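Putative NAD-dependent epimerase/dehydratase (Bacillus halodurans, PDB 3E8X) is of unknown function but binds NADP and probably acts as an NAD(P)-dependent epimerase or dehydratase of the short-chain dehydrogenase/reductase superfamily. Local coordinates at residues 28-32 / 33-37; 37-40 / 41-45; 92-95 / 96-100; 194-197 / 198-201. All coordinates share one frame; numbering follows the deposited sequence. Where two conformers were deposited one is given.

Interaction 1 of 4, residues 28-32 / 33-37. With NAP (NADP nicotinamide-adenine-dinucleotide phosphate), chain B.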
loop_
_atom_site.group_PDB
_atom_site.type_symbol
_atom_site.label_atom_id
_atom_site.label_comp_id
_atom_site.label_asym_id
_atom_site.label_seq_id
_atom_site.Cartn_x
_atom_site.Cartn_y
_atom_site.Cartn_z
ATOM N N GLY A 28 -10.051 -5.811 15.396
ATOM C CA GLY A 28 -9.579 -4.678 16.189
ATOM C C GLY A 28 -10.482 -4.412 17.381
ATOM O O GLY A 28 -10.559 -3.271 17.831
ATOM N N ALA A 29 -11.094 -5.476 17.921
ATOM C CA ALA A 29 -12.225 -5.359 18.859
ATOM C C ALA A 29 -11.853 -4.786 20.269
ATOM O O ALA A 29 -12.751 -4.332 21.025
ATOM C CB ALA A 29 -13.019 -6.704 18.980
ATOM N N ASN A 30 -10.568 -4.820 20.606
ATOM C CA ASN A 30 -10.083 -4.231 21.857
ATOM C C ASN A 30 -9.751 -2.731 21.785
ATOM O O ASN A 30 -9.407 -2.134 22.815
ATOM C CB ASN A 30 -8.873 -5.001 22.401
ATOM C CG ASN A 30 -8.678 -4.789 23.912
ATOM O OD1 ASN A 30 -9.640 -4.848 24.694
ATOM N ND2 ASN A 30 -7.431 -4.542 24.322
ATOM N N GLY A 31 -9.883 -2.138 20.595
ATOM C CA GLY A 31 -9.668 -0.716 20.410
ATOM C C GLY A 31 -10.824 0.125 20.971
ATOM O O GLY A 31 -11.851 -0.408 21.342
ATOM N N LYS A 32 -10.623 1.432 21.022
ATOM C CA LYS A 32 -11.513 2.348 21.725
ATOM C C LYS A 32 -12.851 2.473 20.997
ATOM O O LYS A 32 -13.896 2.250 21.609
ATOM C CB LYS A 32 -10.847 3.720 21.897
ATOM C CG LYS A 32 -9.579 3.705 22.744
ATOM C CD LYS A 32 -8.631 4.901 22.435
ATOM C CE LYS A 32 -7.179 4.580 22.701
ATOM N NZ LYS A 32 -6.345 5.047 21.558
ATOM N N VAL A 33 -12.830 2.746 19.690
ATOM C CA VAL A 33 -14.047 2.689 18.879
ATOM C C VAL A 33 -14.738 1.312 18.924
ATOM O O VAL A 33 -15.939 1.228 19.188
ATOM C CB VAL A 33 -13.808 3.111 17.417
ATOM C CG1 VAL A 33 -15.103 2.933 16.560
ATOM C CG2 VAL A 33 -13.342 4.558 17.342
ATOM N N ALA A 34 -13.968 0.252 18.718
ATOM C CA ALA A 34 -14.484 -1.115 18.659
ATOM C C ALA A 34 -15.194 -1.542 19.904
ATOM O O ALA A 34 -16.237 -2.229 19.850
ATOM C CB ALA A 34 -13.380 -2.085 18.353
ATOM N N ARG A 35 -14.634 -1.160 21.044
ATOM C CA ARG A 35 -15.260 -1.462 22.287
ATOM C C ARG A 35 -16.668 -0.885 22.382
ATOM O O ARG A 35 -17.592 -1.630 22.746
ATOM C CB ARG A 35 -14.422 -0.943 23.443
ATOM C CG ARG A 35 -13.267 -1.871 23.779
ATOM C CD ARG A 35 -12.499 -1.298 24.941
ATOM N NE ARG A 35 -11.442 -2.198 25.381
ATOM C CZ ARG A 35 -10.740 -1.999 26.488
ATOM N NH1 ARG A 35 -10.982 -0.920 27.255
ATOM N NH2 ARG A 35 -9.807 -2.882 26.857
ATOM N N TYR A 36 -16.826 0.428 22.132
ATOM C CA TYR A 36 -18.170 1.008 22.015
ATOM C C TYR A 36 -19.041 0.318 20.970
ATOM O O TYR A 36 -20.245 0.061 21.212
ATOM C CB TYR A 36 -18.123 2.515 21.775
ATOM C CG TYR A 36 -17.346 3.264 22.809
ATOM C CD1 TYR A 36 -17.325 2.819 24.142
ATOM C CD2 TYR A 36 -16.641 4.411 22.480
ATOM C CE1 TYR A 36 -16.580 3.469 25.121
ATOM C CE2 TYR A 36 -15.927 5.099 23.446
ATOM C CZ TYR A 36 -15.911 4.624 24.782
ATOM O OH TYR A 36 -15.204 5.265 25.788
ATOM N N LEU A 37 -18.452 0.042 19.802
ATOM C CA LEU A 37 -19.146 -0.690 18.755
ATOM C C LEU A 37 -19.741 -2.047 19.196
ATOM O O LEU A 37 -20.830 -2.401 18.760
ATOM C CB LEU A 37 -18.221 -0.901 17.547
ATOM C CG LEU A 37 -18.819 -1.491 16.266
ATOM C CD1 LEU A 37 -20.057 -0.681 15.764
ATOM C CD2 LEU A 37 -17.732 -1.668 15.214
HETATM P PA NAP B . -7.283 1.900 18.884
HETATM O O1A NAP B . -5.771 2.031 18.676
HETATM O O2A NAP B . -7.879 2.172 20.249
HETATM O O5B NAP B . -7.689 0.441 18.312
HETATM C C5B NAP B . -6.803 -0.390 17.540
HETATM C C4B NAP B . -6.941 -1.877 17.863
HETATM O O4B NAP B . -6.194 -2.591 16.862
HETATM C C3B NAP B . -6.375 -2.320 19.236
HETATM O O3B NAP B . -7.339 -2.964 20.089
HETATM C C2B NAP B . -5.290 -3.329 18.896
HETATM O O2B NAP B . -5.159 -4.464 19.788
HETATM C C1B NAP B . -5.731 -3.779 17.494
HETATM N N9A NAP B . -4.604 -4.461 16.807
HETATM C C8A NAP B . -3.352 -3.998 16.668
HETATM N N7A NAP B . -2.615 -4.929 16.031
HETATM C C5A NAP B . -3.425 -5.975 15.771
HETATM C C6A NAP B . -3.243 -7.214 15.146
HETATM N N6A NAP B . -2.037 -7.549 14.643
HETATM N N1A NAP B . -4.264 -8.098 15.059
HETATM C C2A NAP B . -5.457 -7.776 15.561
HETATM N N3A NAP B . -5.672 -6.593 16.172
HETATM C C4A NAP B . -4.673 -5.677 16.283
HETATM O O3 NAP B . -7.994 2.920 17.819
HETATM P PN NAP B . -9.441 3.668 17.943
HETATM O O1N NAP B . -9.190 4.965 18.663
HETATM O O2N NAP B . -10.436 2.600 18.339
HETATM O O5D NAP B . -9.745 4.203 16.461
HETATM C C5D NAP B . -10.219 3.326 15.447
HETATM C C4D NAP B . -9.524 3.705 14.151
HETATM O O4D NAP B . -9.859 5.033 13.746
HETATM C C3D NAP B . -8.010 3.684 14.303
HETATM O O3D NAP B . -7.542 2.342 14.101
HETATM C C2D NAP B . -7.524 4.754 13.321
HETATM O O2D NAP B . -6.952 4.212 12.150
HETATM C C1D NAP B . -8.791 5.555 12.935
HETATM N N1N NAP B . -8.700 7.042 13.075
HETATM C C2N NAP B . -8.132 7.640 14.150
HETATM C C3N NAP B . -8.088 9.048 14.241
HETATM C C7N NAP B . -7.501 9.767 15.435
HETATM O O7N NAP B . -7.793 10.965 15.612
HETATM N N7N NAP B . -6.734 9.074 16.294
HETATM C C4N NAP B . -8.636 9.818 13.213
HETATM C C5N NAP B . -9.216 9.180 12.130
HETATM C C6N NAP B . -9.234 7.795 12.095
HETATM P P2B NAP B . -4.609 -4.397 21.329
HETATM O O1X NAP B . -5.811 -4.104 22.187
HETATM O O2X NAP B . -4.056 -5.797 21.576
HETATM O O3X NAP B . -3.616 -3.255 21.305
#

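Interaction 2 of 4, residues 37-40 / 41-45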
loop_
_atom_site.group_PDB
_atom_site.type_symbol
_atom_site.label_atom_id
_atom_site.label_comp_id
_atom_site.label_asym_id
_atom_site.label_seq_id
_atom_site.Cartn_x
_atom_site.Cartn_y
_atom_site.Cartn_z
ATOM N N LEU A 37 -18.452 0.042 19.802
ATOM C CA LEU A 37 -19.146 -0.690 18.755
ATOM C C LEU A 37 -19.741 -2.047 19.196
ATOM O O LEU A 37 -20.830 -2.401 18.760
ATOM C CB LEU A 37 -18.221 -0.901 17.547
ATOM C CG LEU A 37 -18.819 -1.491 16.266
ATOM C CD1 LEU A 37 -20.057 -0.681 15.764
ATOM C CD2 LEU A 37 -17.732 -1.668 15.214
ATOM N N LEU A 38 -19.076 -2.792 20.073
ATOM C CA LEU A 38 -19.655 -4.061 20.536
ATOM C C LEU A 38 -21.041 -3.848 21.159
ATOM O O LEU A 38 -22.002 -4.557 20.870
ATOM C CB LEU A 38 -18.727 -4.765 21.546
ATOM C CG LEU A 38 -17.342 -5.200 21.000
ATOM C CD1 LEU A 38 -16.400 -5.632 22.083
ATOM C CD2 LEU A 38 -17.484 -6.284 19.881
ATOM N N SER A 39 -21.134 -2.842 22.011
ATOM C CA SER A 39 -22.381 -2.492 22.649
ATOM C C SER A 39 -23.429 -1.951 21.671
ATOM O O SER A 39 -24.581 -2.310 21.727
ATOM C CB SER A 39 -22.105 -1.474 23.769
ATOM O OG SER A 39 -23.308 -1.090 24.397
ATOM N N GLU A 40 -23.007 -1.102 20.750
ATOM C CA GLU A 40 -23.944 -0.555 19.776
ATOM C C GLU A 40 -24.546 -1.644 18.901
ATOM O O GLU A 40 -25.737 -1.622 18.659
ATOM C CB GLU A 40 -23.273 0.512 18.957
ATOM C CG GLU A 40 -22.810 1.719 19.791
ATOM C CD GLU A 40 -23.943 2.478 20.472
ATOM O OE1 GLU A 40 -25.138 2.363 20.093
ATOM O OE2 GLU A 40 -23.615 3.239 21.396
ATOM N N LEU A 41 -23.735 -2.620 18.481
ATOM C CA LEU A 41 -24.190 -3.710 17.638
ATOM C C LEU A 41 -25.156 -4.619 18.409
ATOM O O LEU A 41 -26.214 -5.009 17.914
ATOM C CB LEU A 41 -22.979 -4.499 17.093
ATOM C CG LEU A 41 -22.066 -3.870 16.037
ATOM C CD1 LEU A 41 -20.832 -4.759 15.885
ATOM C CD2 LEU A 41 -22.780 -3.646 14.700
ATOM N N LYS A 42 -24.796 -4.939 19.638
ATOM C CA LYS A 42 -25.639 -5.744 20.483
ATOM C C LYS A 42 -27.034 -5.111 20.630
ATOM O O LYS A 42 -28.078 -5.780 20.507
ATOM C CB LYS A 42 -24.980 -5.883 21.856
ATOM C CG LYS A 42 -25.913 -6.409 22.873
ATOM C CD LYS A 42 -25.255 -6.733 24.172
ATOM C CE LYS A 42 -26.266 -7.419 25.070
ATOM N NZ LYS A 42 -25.643 -7.891 26.301
ATOM N N ASN A 43 -27.057 -3.808 20.867
ATOM C CA ASN A 43 -28.333 -3.192 21.164
ATOM C C ASN A 43 -29.154 -2.911 19.893
ATOM O O ASN A 43 -30.326 -2.592 19.977
ATOM C CB ASN A 43 -28.169 -2.008 22.135
ATOM C CG ASN A 43 -27.776 -2.477 23.559
ATOM O OD1 ASN A 43 -28.577 -3.054 24.293
ATOM N ND2 ASN A 43 -26.518 -2.257 23.919
ATOM N N LYS A 44 -28.546 -3.125 18.728
ATOM C CA LYS A 44 -29.245 -3.141 17.445
ATOM C C LYS A 44 -29.759 -4.553 17.089
ATOM O O LYS A 44 -30.390 -4.736 16.058
ATOM C CB LYS A 44 -28.288 -2.684 16.345
ATOM C CG LYS A 44 -28.083 -1.211 16.258
ATOM C CD LYS A 44 -29.312 -0.570 15.805
ATOM C CE LYS A 44 -29.103 0.845 15.392
ATOM N NZ LYS A 44 -30.422 1.301 14.812
ATOM N N GLY A 45 -29.489 -5.547 17.931
ATOM C CA GLY A 45 -29.919 -6.935 17.684
ATOM C C GLY A 45 -28.933 -7.831 16.957
ATOM O O GLY A 45 -29.272 -8.956 16.582
#

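Interaction 3 of 4, residues 92-95 / 96-100. With NAP (NADP nicotinamide-adenine-dinucleotide phosphate), chain B.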
loop_
_atom_site.group_PDB
_atom_site.type_symbol
_atom_site.label_atom_id
_atom_site.label_comp_id
_atom_site.label_asym_id
_atom_site.label_seq_id
_atom_site.Cartn_x
_atom_site.Cartn_y
_atom_site.Cartn_z
ATOM N N ALA A 92 -9.270 -2.087 13.124
ATOM C CA ALA A 92 -7.922 -2.305 13.654
ATOM C C ALA A 92 -6.977 -1.196 13.221
ATOM O O ALA A 92 -7.194 -0.477 12.246
ATOM C CB ALA A 92 -7.375 -3.671 13.208
ATOM N N GLY A 93 -5.886 -1.084 13.947
ATOM C CA GLY A 93 -4.901 -0.056 13.685
ATOM C C GLY A 93 -3.716 -0.287 14.586
ATOM O O GLY A 93 -3.868 -0.761 15.723
ATOM N N SER A 94 -2.541 0.060 14.090
ATOM C CA SER A 94 -1.305 -0.073 14.864
ATOM C C SER A 94 -1.216 0.930 16.060
ATOM O O SER A 94 -0.618 0.628 17.115
ATOM C CB SER A 94 -0.116 0.104 13.916
ATOM O OG SER A 94 -0.028 1.432 13.437
ATOM N N GLY A 95 -1.788 2.124 15.867
ATOM C CA GLY A 95 -1.726 3.215 16.851
ATOM C C GLY A 95 -0.441 4.044 16.849
ATOM O O GLY A 95 0.583 3.630 16.270
ATOM N N PRO A 96 -0.477 5.225 17.519
ATOM C CA PRO A 96 0.687 6.147 17.514
ATOM C C PRO A 96 1.945 5.711 18.312
ATOM O O PRO A 96 2.923 6.437 18.298
ATOM C CB PRO A 96 0.115 7.458 18.095
ATOM C CG PRO A 96 -1.374 7.246 18.254
ATOM C CD PRO A 96 -1.593 5.766 18.323
ATOM N N HIS A 97 1.923 4.536 18.949
ATOM C CA HIS A 97 3.004 4.048 19.828
ATOM C C HIS A 97 3.900 2.946 19.204
ATOM O O HIS A 97 5.039 2.742 19.642
ATOM C CB HIS A 97 2.425 3.566 21.161
ATOM C CG HIS A 97 1.359 2.521 21.023
ATOM N ND1 HIS A 97 0.217 2.712 20.271
ATOM C CD2 HIS A 97 1.249 1.283 21.564
ATOM C CE1 HIS A 97 -0.543 1.635 20.342
ATOM N NE2 HIS A 97 0.058 0.753 21.125
ATOM N N THR A 98 3.385 2.239 18.199
ATOM C CA THR A 98 4.187 1.313 17.396
ATOM C C THR A 98 4.748 2.085 16.182
ATOM O O THR A 98 4.255 3.177 15.857
ATOM C CB THR A 98 3.336 0.136 16.868
ATOM O OG1 THR A 98 2.383 0.646 15.934
ATOM C CG2 THR A 98 2.611 -0.591 17.999
ATOM N N GLY A 99 5.741 1.519 15.491
ATOM C CA GLY A 99 6.321 2.185 14.325
ATOM C C GLY A 99 5.460 2.280 13.069
ATOM O O GLY A 99 4.384 1.705 12.983
ATOM N N ALA A 100 5.950 3.025 12.084
ATOM C CA ALA A 100 5.348 3.058 10.765
ATOM C C ALA A 100 5.419 1.658 10.125
ATOM O O ALA A 100 4.666 1.356 9.246
ATOM C CB ALA A 100 6.028 4.111 9.892
HETATM P PA NAP B . -7.283 1.900 18.884
HETATM O O1A NAP B . -5.771 2.031 18.676
HETATM O O2A NAP B . -7.879 2.172 20.249
HETATM O O5B NAP B . -7.689 0.441 18.312
HETATM C C5B NAP B . -6.803 -0.390 17.540
HETATM C C4B NAP B . -6.941 -1.877 17.863
HETATM O O4B NAP B . -6.194 -2.591 16.862
HETATM C C3B NAP B . -6.375 -2.320 19.236
HETATM O O3B NAP B . -7.339 -2.964 20.089
HETATM C C2B NAP B . -5.290 -3.329 18.896
HETATM O O2B NAP B . -5.159 -4.464 19.788
HETATM C C1B NAP B . -5.731 -3.779 17.494
HETATM N N9A NAP B . -4.604 -4.461 16.807
HETATM C C8A NAP B . -3.352 -3.998 16.668
HETATM N N7A NAP B . -2.615 -4.929 16.031
HETATM C C5A NAP B . -3.425 -5.975 15.771
HETATM C C6A NAP B . -3.243 -7.214 15.146
HETATM N N6A NAP B . -2.037 -7.549 14.643
HETATM N N1A NAP B . -4.264 -8.098 15.059
HETATM C C2A NAP B . -5.457 -7.776 15.561
HETATM N N3A NAP B . -5.672 -6.593 16.172
HETATM C C4A NAP B . -4.673 -5.677 16.283
HETATM O O3 NAP B . -7.994 2.920 17.819
HETATM P PN NAP B . -9.441 3.668 17.943
HETATM O O1N NAP B . -9.190 4.965 18.663
HETATM O O2N NAP B . -10.436 2.600 18.339
HETATM O O5D NAP B . -9.745 4.203 16.461
HETATM C C5D NAP B . -10.219 3.326 15.447
HETATM C C4D NAP B . -9.524 3.705 14.151
HETATM O O4D NAP B . -9.859 5.033 13.746
HETATM C C3D NAP B . -8.010 3.684 14.303
HETATM O O3D NAP B . -7.542 2.342 14.101
HETATM C C2D NAP B . -7.524 4.754 13.321
HETATM O O2D NAP B . -6.952 4.212 12.150
HETATM C C1D NAP B . -8.791 5.555 12.935
HETATM N N1N NAP B . -8.700 7.042 13.075
HETATM C C2N NAP B . -8.132 7.640 14.150
HETATM C C3N NAP B . -8.088 9.048 14.241
HETATM C C7N NAP B . -7.501 9.767 15.435
HETATM O O7N NAP B . -7.793 10.965 15.612
HETATM N N7N NAP B . -6.734 9.074 16.294
HETATM C C4N NAP B . -8.636 9.818 13.213
HETATM C C5N NAP B . -9.216 9.180 12.130
HETATM C C6N NAP B . -9.234 7.795 12.095
HETATM P P2B NAP B . -4.609 -4.397 21.329
HETATM O O1X NAP B . -5.811 -4.104 22.187
HETATM O O2X NAP B . -4.056 -5.797 21.576
HETATM O O3X NAP B . -3.616 -3.255 21.305
HETATM O O HOH W 1 2.131 2.742 14.238
#

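Interaction 4 of 4, residues 194-197 / 198-201. With NAP (NADP nicotinamide-adenine-dinucleotide phosphate), chain B.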
loop_
_atom_site.group_PDB
_atom_site.type_symbol
_atom_site.label_atom_id
_atom_site.label_comp_id
_atom_site.label_asym_id
_atom_site.label_seq_id
_atom_site.Cartn_x
_atom_site.Cartn_y
_atom_site.Cartn_z
ATOM N N SER A 194 -14.248 17.752 15.340
ATOM C CA SER A 194 -13.884 16.403 15.762
ATOM C C SER A 194 -15.105 15.501 15.733
ATOM O O SER A 194 -16.221 15.961 15.473
ATOM C CB SER A 194 -13.386 16.458 17.210
ATOM O OG SER A 194 -11.994 16.399 17.284
ATOM N N ILE A 195 -14.914 14.214 16.045
ATOM C CA ILE A 195 -16.050 13.348 16.309
ATOM C C ILE A 195 -15.688 12.435 17.482
ATOM O O ILE A 195 -14.566 11.947 17.558
ATOM C CB ILE A 195 -16.533 12.510 15.031
ATOM C CG1 ILE A 195 -17.832 11.724 15.356
ATOM C CG2 ILE A 195 -15.392 11.575 14.416
ATOM C CD1 ILE A 195 -18.570 11.212 14.126
ATOM N N THR A 196 -16.644 12.207 18.380
ATOM C CA THR A 196 -16.392 11.303 19.488
ATOM C C THR A 196 -16.300 9.854 18.976
ATOM O O THR A 196 -16.949 9.474 18.012
ATOM C CB THR A 196 -17.408 11.430 20.659
ATOM O OG1 THR A 196 -18.676 10.860 20.312
ATOM C CG2 THR A 196 -17.572 12.879 21.116
ATOM N N ARG A 197 -15.472 9.059 19.620
ATOM C CA ARG A 197 -15.406 7.642 19.305
ATOM C C ARG A 197 -16.755 6.903 19.523
ATOM O O ARG A 197 -17.057 5.924 18.813
ATOM C CB ARG A 197 -14.282 6.999 20.109
ATOM C CG ARG A 197 -12.900 7.400 19.668
ATOM C CD ARG A 197 -11.817 6.649 20.460
ATOM N NE ARG A 197 -10.492 6.831 19.879
ATOM C CZ ARG A 197 -9.735 7.896 20.074
ATOM N NH1 ARG A 197 -10.115 8.867 20.886
ATOM N NH2 ARG A 197 -8.566 7.972 19.478
ATOM N N HIS A 198 -17.523 7.338 20.525
ATOM C CA HIS A 198 -18.860 6.800 20.793
ATOM C C HIS A 198 -19.745 6.955 19.548
ATOM O O HIS A 198 -20.426 6.037 19.147
ATOM C CB HIS A 198 -19.568 7.522 21.939
ATOM C CG HIS A 198 -19.209 7.043 23.300
ATOM N ND1 HIS A 198 -19.597 5.809 23.780
ATOM C CD2 HIS A 198 -18.529 7.651 24.313
ATOM C CE1 HIS A 198 -19.141 5.665 25.017
ATOM N NE2 HIS A 198 -18.509 6.774 25.375
ATOM N N ASP A 199 -19.704 8.137 18.958
ATOM C CA ASP A 199 -20.553 8.483 17.861
ATOM C C ASP A 199 -20.144 7.780 16.580
ATOM O O ASP A 199 -21.011 7.395 15.813
ATOM C CB ASP A 199 -20.640 10.010 17.692
ATOM C CG ASP A 199 -21.452 10.698 18.789
ATOM O OD1 ASP A 199 -22.537 10.158 19.155
ATOM O OD2 ASP A 199 -21.012 11.810 19.248
ATOM N N VAL A 200 -18.842 7.570 16.353
ATOM C CA VAL A 200 -18.353 6.752 15.242
ATOM C C VAL A 200 -18.940 5.358 15.374
ATOM O O VAL A 200 -19.417 4.804 14.396
ATOM C CB VAL A 200 -16.780 6.659 15.196
ATOM C CG1 VAL A 200 -16.283 5.703 14.069
ATOM C CG2 VAL A 200 -16.184 8.044 15.062
ATOM N N ALA A 201 -18.883 4.791 16.588
ATOM C CA ALA A 201 -19.404 3.460 16.809
ATOM C C ALA A 201 -20.914 3.410 16.462
ATOM O O ALA A 201 -21.380 2.442 15.866
ATOM C CB ALA A 201 -19.111 2.962 18.243
HETATM P PA NAP B . -7.283 1.900 18.884
HETATM O O1A NAP B . -5.771 2.031 18.676
HETATM O O2A NAP B . -7.879 2.172 20.249
HETATM O O5B NAP B . -7.689 0.441 18.312
HETATM C C5B NAP B . -6.803 -0.390 17.540
HETATM C C4B NAP B . -6.941 -1.877 17.863
HETATM O O4B NAP B . -6.194 -2.591 16.862
HETATM C C3B NAP B . -6.375 -2.320 19.236
HETATM O O3B NAP B . -7.339 -2.964 20.089
HETATM C C2B NAP B . -5.290 -3.329 18.896
HETATM O O2B NAP B . -5.159 -4.464 19.788
HETATM C C1B NAP B . -5.731 -3.779 17.494
HETATM N N9A NAP B . -4.604 -4.461 16.807
HETATM C C8A NAP B . -3.352 -3.998 16.668
HETATM N N7A NAP B . -2.615 -4.929 16.031
HETATM C C5A NAP B . -3.425 -5.975 15.771
HETATM C C6A NAP B . -3.243 -7.214 15.146
HETATM N N6A NAP B . -2.037 -7.549 14.643
HETATM N N1A NAP B . -4.264 -8.098 15.059
HETATM C C2A NAP B . -5.457 -7.776 15.561
HETATM N N3A NAP B . -5.672 -6.593 16.172
HETATM C C4A NAP B . -4.673 -5.677 16.283
HETATM O O3 NAP B . -7.994 2.920 17.819
HETATM P PN NAP B . -9.441 3.668 17.943
HETATM O O1N NAP B . -9.190 4.965 18.663
HETATM O O2N NAP B . -10.436 2.600 18.339
HETATM O O5D NAP B . -9.745 4.203 16.461
HETATM C C5D NAP B . -10.219 3.326 15.447
HETATM C C4D NAP B . -9.524 3.705 14.151
HETATM O O4D NAP B . -9.859 5.033 13.746
HETATM C C3D NAP B . -8.010 3.684 14.303
HETATM O O3D NAP B . -7.542 2.342 14.101
HETATM C C2D NAP B . -7.524 4.754 13.321
HETATM O O2D NAP B . -6.952 4.212 12.150
HETATM C C1D NAP B . -8.791 5.555 12.935
HETATM N N1N NAP B . -8.700 7.042 13.075
HETATM C C2N NAP B . -8.132 7.640 14.150
HETATM C C3N NAP B . -8.088 9.048 14.241
HETATM C C7N NAP B . -7.501 9.767 15.435
HETATM O O7N NAP B . -7.793 10.965 15.612
HETATM N N7N NAP B . -6.734 9.074 16.294
HETATM C C4N NAP B . -8.636 9.818 13.213
HETATM C C5N NAP B . -9.216 9.180 12.130
HETATM C C6N NAP B . -9.234 7.795 12.095
HETATM P P2B NAP B . -4.609 -4.397 21.329
HETATM O O1X NAP B . -5.811 -4.104 22.187
HETATM O O2X NAP B . -4.056 -5.797 21.576
HETATM O O3X NAP B . -3.616 -3.255 21.305
#

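Interaction 1 of 4, residues 28-32 / 33-37
N30 and R35 lie alongside each other, with the guanidinium of R35 brought edge-on to the amide oxygen of N30. R35 NH2 lies 2.9 Å from N30 OD1, and R35 NE reaches the same oxygen at 3.3 Å. Both nitrogens come from one face of the amide, off its plane, while OD1 sits in the guanidinium plane; the two planes stand 63° apart. N30 holds CG anti to the backbone N (chi1 -158°), which carries the amide out between R35 and the 2'-phosphate. With its oxygen occupied, N30 offers the other end of the amide to the cofactor: ND2 donates to O1X of that phosphate at 2.7 Å. A leucine in place of R35 would probably leave N30 OD1 without its two donors and the amide freer to turn away from the phosphate. This is the glycine-rich loop of a Rossmann fold, here a GxxGxxA sequence running from G28 to A34 between strand 23-27 and helix 32-43. At the helix N-terminus, the main-chain nitrogens point at the diphosphate, K32 N bonding O2A at 2.9 Å and V33 N bonding O2N at 2.8 Å. The glycines suit their places: G28 has a positive phi, and a CB on G31 would run into the cofactor's O5B. A34 must be small, since its CB already lies 3.1 Å from G28 O. Farther out, R35 N bonds G31 O as the helix begins, and the ring of Y36 carries K32 O over one face. Behind these, L61 touches both N30 and R35, and H198 stacks on Y36.

Interaction 2 of 4, residues 37-40 / 41-45
L37 turns CG anti to its backbone N (chi1 -172°), whereas L41, one turn later, keeps CG beside its own N (chi1 -71°); the two branched ends therefore cross obliquely and meet. L37 CD1 lies 3.8 Å from L41 CG, an apolar contact on the buried side of the helix. L41 also folds back over the carbonyl of L37, its CG 3.3 Å from L37 O, while its main-chain N donates to that same oxygen at 2.9 Å. Leucine suits both places because this side faces the sheet: L38 and L41 pack on V26 and P48, and L37 reaches across to helix 197-207.

The outer side is polar. S39 O accepts from N43 N at 3.0 Å and, tentatively since N43 was modelled in two conformers, from N43 ND2 at 2.9 Å, the two donors approaching from opposite faces of its carbonyl plane. The charged ends reach to helix 197-207 instead of to one another: E40 makes a salt bridge with K202, and K44 one with E206.

At the end of the helix the pattern of bonds changes. K44 N reaches E40 O only weakly, at 3.2 Å, and G45 N turns back to K42 O at 2.9 Å. G45 has a phi of 92°, where a CB would press on the preceding carbonyl oxygen, so glycine is the natural residue. This is a Schellman motif, closing the helix of the beta-alpha-beta unit formed by strand 23-27, helix 32-43 and strand 47-52 in the Rossmann fold.

Interaction 3 of 4, residues 92-95 / 96-100
From G95 to T98 the backbone makes a type I beta turn, entered through a positive phi of 81° at G95, where a side chain would also collide with the ring of H97. P96, with its phi fixed by the ring, suits the second position of the turn. The hydroxyl of T98 swings back against S94: OG1 lies 3.3 Å from S94 CB, and its 3.2 Å approach to S94 O is at most a weak bond. Chi1 near +67° sets this hydroxyl between its own backbone N and carbonyl carbon, which also lets it meet a water lodged in the turn. That water is 2.6 Å from S94 OG and 2.7 Å from T98 OG1, and it lies within bonding distance of G95 O and T98 O as well; it has more acceptors around it than protons to give. The H97 ring leans obliquely over the chain, bringing CE1 to 3.4 Å from S94 O. On the cofactor side, G93 N donates to the ribose oxygen O4B at 3.3 Å, and a CB on G93 would strike O3D. The loop leads from strand 87-90 to helix 100-121: D107 of that helix accepts from S94 N, G99 is its N-cap residue, and A100 packs against A100 of the second subunit.

Interaction 4 of 4, residues 194-197 / 198-201
Hydrogen bonds between T196 and D199 dominate the polar side. The hydroxyl of T196 works both ways, donating from OG1 to D199 OD2 at 2.7 Å, which it meets from above the carboxylate plane, and accepting from D199 N at 3.2 Å. Chi1 of 74° holds OG1 over the first helical turn for both tasks. A valine in place of T196 would probably leave D199 N without its capping acceptor and OD2 without one of its donors. Aspartate suits the third helical position because its oxygens also take N-H groups from T179, G180 and N222, gathering the neighbouring loop and strand.

Along the backbone, V200 N bonds T196 O at 3.2 Å and A201 N bonds R197 O at 3.1 Å, the regular helical spacing.

In the apolar part, I195 and V200 meet nearly perpendicular, CG2 to CG2 at 3.7 Å.

Toward the cofactor, R197 stretches its chain out to NE, which donates to the diphosphate oxygen O1N at 2.6 Å; NH2 adds a weak second bond, and N175 holds NH1. The T196 hydroxyl thus makes a threonine N-cap where short strand 195-196 passes into helix 197-207, and the first helical residue, R197, serves the NADP site.

Overall arrangement
All four interactions are local, each shaping a turn, a helix start or a helix end, and none encloses another. From the N terminus, interaction 1 bends the chain from strand 23-27 into helix 32-43, and interaction 2 follows directly, sharing L37, to the end of that helix. Interaction 3 comes later, after strand 87-90, with A92 touching G28 of interaction 1. Interaction 4 starts helix 197-207, which packs beside helix 32-43: R197, H198 and A201 meet K32, Y36 and L37, so it touches interactions 1 and 2. Interactions 1, 3 and 4 converge on the NADP, whereas interaction 2 lies about 26 Å from interaction 3, centre to centre.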